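Local coordinates for protein dephospho-CoA kinase (Mycobacterium paratuberculosis, PDB 6N39) that probably phosphorylates the 3'-hydroxyl of dephospho-coenzyme A with ATP, the last step of coenzyme A biosynthesis, and carries a C-terminal UPF0157 domain involved in proper folding, at residues P295-E298 with H299-A302; G384-D387 with A388-V392. All coordinates share one frame; numbering follows the deposited sequence.

Contact 1: residues P295-E298 with H299-A302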
ATOM      1  N   PRO A 295      -1.331  -7.576  10.122  1.00 26.10           N
ATOM      2  CA  PRO A 295      -1.738  -8.182  11.395  1.00 29.10           C
ATOM      3  C   PRO A 295      -1.012  -7.529  12.567  1.00 36.23           C
ATOM      4  O   PRO A 295       0.110  -7.029  12.437  1.00 29.71           O
ATOM      5  CB  PRO A 295      -1.328  -9.663  11.247  1.00 27.59           C
ATOM      6  CG  PRO A 295      -1.294  -9.902   9.734  1.00 30.23           C
ATOM      7  CD  PRO A 295      -0.811  -8.569   9.161  1.00 25.31           C
ATOM      8  N   ARG A 296      -1.646  -7.596  13.737  1.00 31.72           N
ATOM      9  CA  ARG A 296      -1.034  -7.096  14.963  1.00 35.35           C
ATOM     10  C   ARG A 296      -0.146  -8.156  15.620  1.00 31.90           C
ATOM     11  O   ARG A 296      -0.458  -9.347  15.598  1.00 33.37           O
ATOM     12  CB  ARG A 296      -2.108  -6.653  15.952  1.00 32.96           C
ATOM     13  CG  ARG A 296      -1.507  -6.085  17.265  1.00 32.31           C
ATOM     14  CD  ARG A 296      -2.439  -5.083  17.912  1.00 35.38           C
ATOM     15  NE  ARG A 296      -3.393  -5.736  18.808  1.00 37.83           N
ATOM     16  CZ  ARG A 296      -4.292  -5.077  19.542  1.00 46.60           C
ATOM     17  NH1 ARG A 296      -4.369  -3.731  19.468  1.00 31.73           N
ATOM     18  NH2 ARG A 296      -5.109  -5.767  20.342  1.00 39.67           N
ATOM     19  N   LEU A 297       0.977  -7.718  16.197  1.00 26.76           N
ATOM     20  CA  LEU A 297       1.767  -8.570  17.089  1.00 32.44           C
ATOM     21  C   LEU A 297       1.174  -8.428  18.483  1.00 36.19           C
ATOM     22  O   LEU A 297       1.358  -7.403  19.149  1.00 33.47           O
ATOM     23  CB  LEU A 297       3.245  -8.185  17.061  1.00 31.98           C
ATOM     24  CG  LEU A 297       3.812  -8.461  15.662  1.00 42.87           C
ATOM     25  CD1 LEU A 297       5.050  -7.656  15.375  1.00 50.79           C
ATOM     26  CD2 LEU A 297       4.105  -9.950  15.529  1.00 40.64           C
ATOM     27  N   GLU A 298       0.457  -9.457  18.920  1.00 37.90           N
ATOM     28  CA  GLU A 298      -0.448  -9.298  20.054  1.00 45.08           C
ATOM     29  C   GLU A 298       0.298  -9.096  21.373  1.00 46.28           C
ATOM     30  O   GLU A 298      -0.208  -8.398  22.261  1.00 48.91           O
ATOM     31  CB  GLU A 298      -1.389 -10.510  20.132  1.00 46.25           C
ATOM     32  CG  GLU A 298      -2.800 -10.185  20.627  1.00 64.09           C
ATOM     33  CD  GLU A 298      -3.518  -9.100  19.801  1.00 66.35           C
ATOM     34  OE1 GLU A 298      -3.463  -9.122  18.549  1.00 57.95           O
ATOM     35  OE2 GLU A 298      -4.143  -8.218  20.426  1.00 68.81           O
ATOM     36  N   HIS A 299       1.495  -9.668  21.527  1.00 37.68           N
ATOM     37  CA  HIS A 299       2.185  -9.632  22.813  1.00 43.00           C
ATOM     38  C   HIS A 299       3.327  -8.623  22.870  1.00 37.83           C
ATOM     39  O   HIS A 299       4.247  -8.793  23.680  1.00 40.84           O
ATOM     40  CB  HIS A 299       2.707 -11.017  23.161  1.00 44.27           C
ATOM     41  CG  HIS A 299       1.640 -12.057  23.145  1.00 57.95           C
ATOM     42  ND1 HIS A 299       0.667 -12.130  24.117  1.00 57.52           N
ATOM     43  CD2 HIS A 299       1.359 -13.035  22.252  1.00 56.58           C
ATOM     44  CE1 HIS A 299      -0.153 -13.128  23.838  1.00 63.09           C
ATOM     45  NE2 HIS A 299       0.245 -13.691  22.711  1.00 64.96           N
ATOM     46  N   ILE A 300       3.311  -7.599  22.028  1.00 34.14           N
ATOM     47  CA  ILE A 300       4.244  -6.479  22.155  1.00 33.93           C
ATOM     48  C   ILE A 300       3.411  -5.245  22.470  1.00 39.37           C
ATOM     49  O   ILE A 300       2.642  -4.772  21.622  1.00 35.63           O
ATOM     50  CB  ILE A 300       5.094  -6.268  20.895  1.00 35.21           C
ATOM     51  CG1 ILE A 300       5.854  -7.553  20.539  1.00 41.89           C
ATOM     52  CG2 ILE A 300       6.084  -5.108  21.115  1.00 33.74           C
ATOM     53  CD1 ILE A 300       6.728  -7.418  19.312  1.00 40.68           C
ATOM     54  N   THR A 301       3.546  -4.732  23.697  1.00 30.48           N
ATOM     55  CA  THR A 301       2.737  -3.611  24.151  1.00 30.08           C
ATOM     56  C   THR A 301       3.559  -2.461  24.729  1.00 32.55           C
ATOM     57  O   THR A 301       2.978  -1.547  25.324  1.00 32.19           O
ATOM     58  CB  THR A 301       1.710  -4.087  25.190  1.00 36.55           C
ATOM     59  OG1 THR A 301       2.376  -4.845  26.210  1.00 34.60           O
ATOM     60  CG2 THR A 301       0.655  -4.967  24.524  1.00 37.74           C
ATOM     61  N   ALA A 302       4.881  -2.462  24.555  1.00 28.96           N
ATOM     62  CA  ALA A 302       5.716  -1.354  25.017  1.00 30.71           C
ATOM     63  C   ALA A 302       7.047  -1.393  24.276  1.00 34.75           C
ATOM     64  O   ALA A 302       7.437  -2.428  23.731  1.00 33.77           O
ATOM     65  CB  ALA A 302       5.956  -1.404  26.538  1.00 28.99           C
TER
HETATM   66  O   HOH W   1       0.783  -4.819  19.738  1.00 31.49           O

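Contact 2: residues G384-D387 with A388-V392. With ACT (acetate ion), chain G.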
ATOM      1  N   GLY A 384      22.727 -14.386  11.999  1.00 72.43           N
ATOM      2  CA  GLY A 384      21.398 -14.771  11.579  1.00 70.95           C
ATOM      3  C   GLY A 384      20.338 -14.781  12.666  1.00 72.07           C
ATOM      4  O   GLY A 384      19.147 -14.791  12.343  1.00 68.76           O
ATOM      5  N   ASP A 385      20.730 -14.779  13.939  1.00 70.58           N
ATOM      6  CA  ASP A 385      19.792 -14.850  15.057  1.00 65.64           C
ATOM      7  C   ASP A 385      19.301 -13.437  15.381  1.00 61.59           C
ATOM      8  O   ASP A 385      20.070 -12.605  15.876  1.00 60.99           O
ATOM      9  CB  ASP A 385      20.478 -15.510  16.255  1.00 71.10           C
ATOM     10  CG  ASP A 385      19.551 -15.713  17.456  1.00 79.81           C
ATOM     11  OD1 ASP A 385      18.372 -15.304  17.423  1.00 82.40           O
ATOM     12  OD2 ASP A 385      20.019 -16.305  18.450  1.00 91.42           O
ATOM     13  N   ILE A 386      18.014 -13.171  15.114  1.00 59.64           N
ATOM     14  CA  ILE A 386      17.458 -11.834  15.311  1.00 56.12           C
ATOM     15  C   ILE A 386      17.571 -11.406  16.771  1.00 52.46           C
ATOM     16  O   ILE A 386      17.901 -10.250  17.068  1.00 53.48           O
ATOM     17  CB  ILE A 386      15.998 -11.777  14.814  1.00 59.62           C
ATOM     18  CG1 ILE A 386      15.368 -10.417  15.122  1.00 57.94           C
ATOM     19  CG2 ILE A 386      15.164 -12.878  15.438  1.00 58.36           C
ATOM     20  CD1 ILE A 386      16.020  -9.258  14.401  1.00 66.67           C
ATOM     21  N   ASP A 387      17.291 -12.325  17.702  1.00 49.14           N
ATOM     22  CA  ASP A 387      17.344 -11.995  19.123  1.00 56.26           C
ATOM     23  C   ASP A 387      18.734 -11.520  19.529  1.00 55.90           C
ATOM     24  O   ASP A 387      18.875 -10.502  20.218  1.00 54.24           O
ATOM     25  CB  ASP A 387      16.925 -13.208  19.958  1.00 59.82           C
ATOM     26  CG  ASP A 387      15.437 -13.508  19.850  1.00 64.45           C
ATOM     27  OD1 ASP A 387      14.707 -12.717  19.216  1.00 62.81           O
ATOM     28  OD2 ASP A 387      15.000 -14.543  20.402  1.00 65.12           O
ATOM     29  N   ALA A 388      19.774 -12.255  19.119  1.00 51.95           N
ATOM     30  CA  ALA A 388      21.145 -11.856  19.430  1.00 48.84           C
ATOM     31  C   ALA A 388      21.468 -10.490  18.837  1.00 52.16           C
ATOM     32  O   ALA A 388      22.168  -9.680  19.458  1.00 50.05           O
ATOM     33  CB  ALA A 388      22.126 -12.905  18.916  1.00 48.70           C
ATOM     34  N   TYR A 389      20.956 -10.220  17.633  1.00 51.27           N
ATOM     35  CA  TYR A 389      21.171  -8.929  16.990  1.00 47.39           C
ATOM     36  C   TYR A 389      20.550  -7.801  17.813  1.00 46.86           C
ATOM     37  O   TYR A 389      21.196  -6.777  18.093  1.00 47.90           O
ATOM     38  CB  TYR A 389      20.588  -8.988  15.572  1.00 50.05           C
ATOM     39  CG  TYR A 389      20.747  -7.730  14.774  1.00 47.67           C
ATOM     40  CD1 TYR A 389      21.942  -7.435  14.128  1.00 48.82           C
ATOM     41  CD2 TYR A 389      19.696  -6.832  14.656  1.00 45.16           C
ATOM     42  CE1 TYR A 389      22.084  -6.265  13.396  1.00 50.81           C
ATOM     43  CE2 TYR A 389      19.825  -5.670  13.930  1.00 49.47           C
ATOM     44  CZ  TYR A 389      21.016  -5.388  13.306  1.00 53.82           C
ATOM     45  OH  TYR A 389      21.124  -4.222  12.594  1.00 49.62           O
ATOM     46  N   VAL A 390      19.295  -7.991  18.224  1.00 46.70           N
ATOM     47  CA  VAL A 390      18.604  -7.012  19.059  1.00 43.79           C
ATOM     48  C   VAL A 390      19.365  -6.793  20.362  1.00 42.32           C
ATOM     49  O   VAL A 390      19.544  -5.653  20.808  1.00 43.76           O
ATOM     50  CB  VAL A 390      17.153  -7.472  19.316  1.00 46.40           C
ATOM     51  CG1 VAL A 390      16.471  -6.586  20.372  1.00 41.01           C
ATOM     52  CG2 VAL A 390      16.344  -7.460  18.009  1.00 51.27           C
ATOM     53  N   ALA A 391      19.813  -7.883  20.994  1.00 42.24           N
ATOM     54  CA  ALA A 391      20.535  -7.779  22.258  1.00 49.26           C
ATOM     55  C   ALA A 391      21.828  -6.988  22.103  1.00 48.43           C
ATOM     56  O   ALA A 391      22.157  -6.161  22.963  1.00 38.69           O
ATOM     57  CB  ALA A 391      20.834  -9.174  22.823  1.00 40.23           C
ATOM     58  N   VAL A 392      22.585  -7.229  21.028  1.00 43.18           N
ATOM     59  CA  VAL A 392      23.843  -6.498  20.872  1.00 47.78           C
ATOM     60  C   VAL A 392      23.577  -5.015  20.618  1.00 42.76           C
ATOM     61  O   VAL A 392      24.262  -4.151  21.177  1.00 49.52           O
ATOM     62  CB  VAL A 392      24.719  -7.127  19.770  1.00 52.51           C
ATOM     63  CG1 VAL A 392      25.922  -6.240  19.474  1.00 54.27           C
ATOM     64  CG2 VAL A 392      25.194  -8.498  20.210  1.00 51.89           C
TER
HETATM   65  C   ACT G 506      18.512  -1.802  11.506  1.00 60.99           C
HETATM   66  O   ACT G 506      19.121  -2.621  12.276  1.00 53.10           O
HETATM   67  OXT ACT G 506      18.821  -1.399  10.326  1.00 40.76           O
HETATM   68  CH3 ACT G 506      17.192  -1.185  12.088  1.00 65.60           C

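Contact 1: residues P295-E298 with H299-A302
Leu-297 and Ile-300 stand at the two ends of a type I beta turn, and their backbones meet across its mouth. The turn bond runs from Ile-300 N to Leu-297 O; it is straight, with an N-H...O angle of 168°, but long and weak at 3.5 Å. A water helps to close the turn: it donates to Leu-297 O at 2.7 Å and to Ile-300 O at 2.6 Å, so that Leu-297 O accepts the water's short bond as well as the weak turn bond. On the apolar side, Leu-297 CB lies 4.2 Å from Ile-300 CD1; the extended Ile-300 chain (chi2 -179°) runs alongside the Leu-297 side chain.

Glu-298, second in the turn, leads away from the residues that follow it. Its CB lies 4.3 Å above the plane of the His-299 ring, offset toward the rim. At CG the chain bends, chi2 being 56°, and this fold turns the carboxylate back along the sequence to Arg-296. There CD sits at the edge of the guanidinium group and in its plane. Glu-298 OE2 forms a salt bridge with Arg-296 NH2 at 2.6 Å through its syn lone pair, and also takes a weak bond from NE. Glu-298 OE1 receives a second weak bond from Arg-296 NE, nearly straight at 3.4 Å. Two donors along one edge of the guanidinium group thus grip the carboxylate. Arg-296 NH1 reaches Asp-283 in another salt bridge, so the arginine is shared between two acids.

The turn lies at the surface of the UPF0157 region, in the loop between helix 286-291 and strand 328-331. Leu-297 and Thr-301 make backbone hydrogen bonds to Ile-329 and Lys-327, while Pro-295 packs on Leu-290 of the helix.

Contact 2: residues G384-D387 with A388-V392
The N-terminus of helix 386-411 starts with Asp-385 as its N-cap, its side chain packing against Ala-388 in the first turn. Asp-385 OD1 accepts a weak capping bond from Asp-387 N at 3.2 Å, the side chain being swung away from its own N by a chi1 of -176°. The other oxygen, Asp-385 OD2, is 4.0 Å from Ala-388 CB. Past the cap the chain settles into regular alpha-helical i to i+4 bonding: Tyr-389 N donates to Asp-385 O at 3.1 Å, Val-390 N to Ile-386 O and Ala-391 N to Asp-387 O. One turn apart, Ile-386 and Val-390 lie side by side and point the same way, Ile-386 CD1 meeting Val-390 CG2 at 4.0 Å. Ile-386 CD1 also approaches the Tyr-389 ring obliquely, 4.4 Å from Tyr-389 CD2. Tyr-389 is buried against helix 365-382, touching Lys-375, Ala-378 and Ala-382. Its hydroxyl OH donates to an acetate oxygen, ACT O, at 2.6 Å, and this oxygen lies at the ring edge, near the ring plane. The acetate, probably from the crystallisation liquor, is also held by Lys-375 NZ, Lys-393 NZ and the backbone N of Lys-267.

In the fold
Both contacts belong to the C-terminal UPF0157 (GrpB) region, away from the predicted ATP-binding loop of the kinase part. Along the chain they come in series: contact 1 lies in the loop after helix 286-291, and contact 2 opens the last helix, 386-411, just after helix 365-382. Their centres are 19 Å apart and their nearest atoms about 10 Å, so they do not touch, although both lie on the same side of the chain's centre. Contact 1 borders strand 328-331 at the edge of the mixed sheet, whereas contact 2 lies at the start of helix 386-411, which Tyr-389 packs against helix 365-382. They are two separate local contacts near the surface of the UPF0157 domain, which is involved in proper folding of the full-length enzyme.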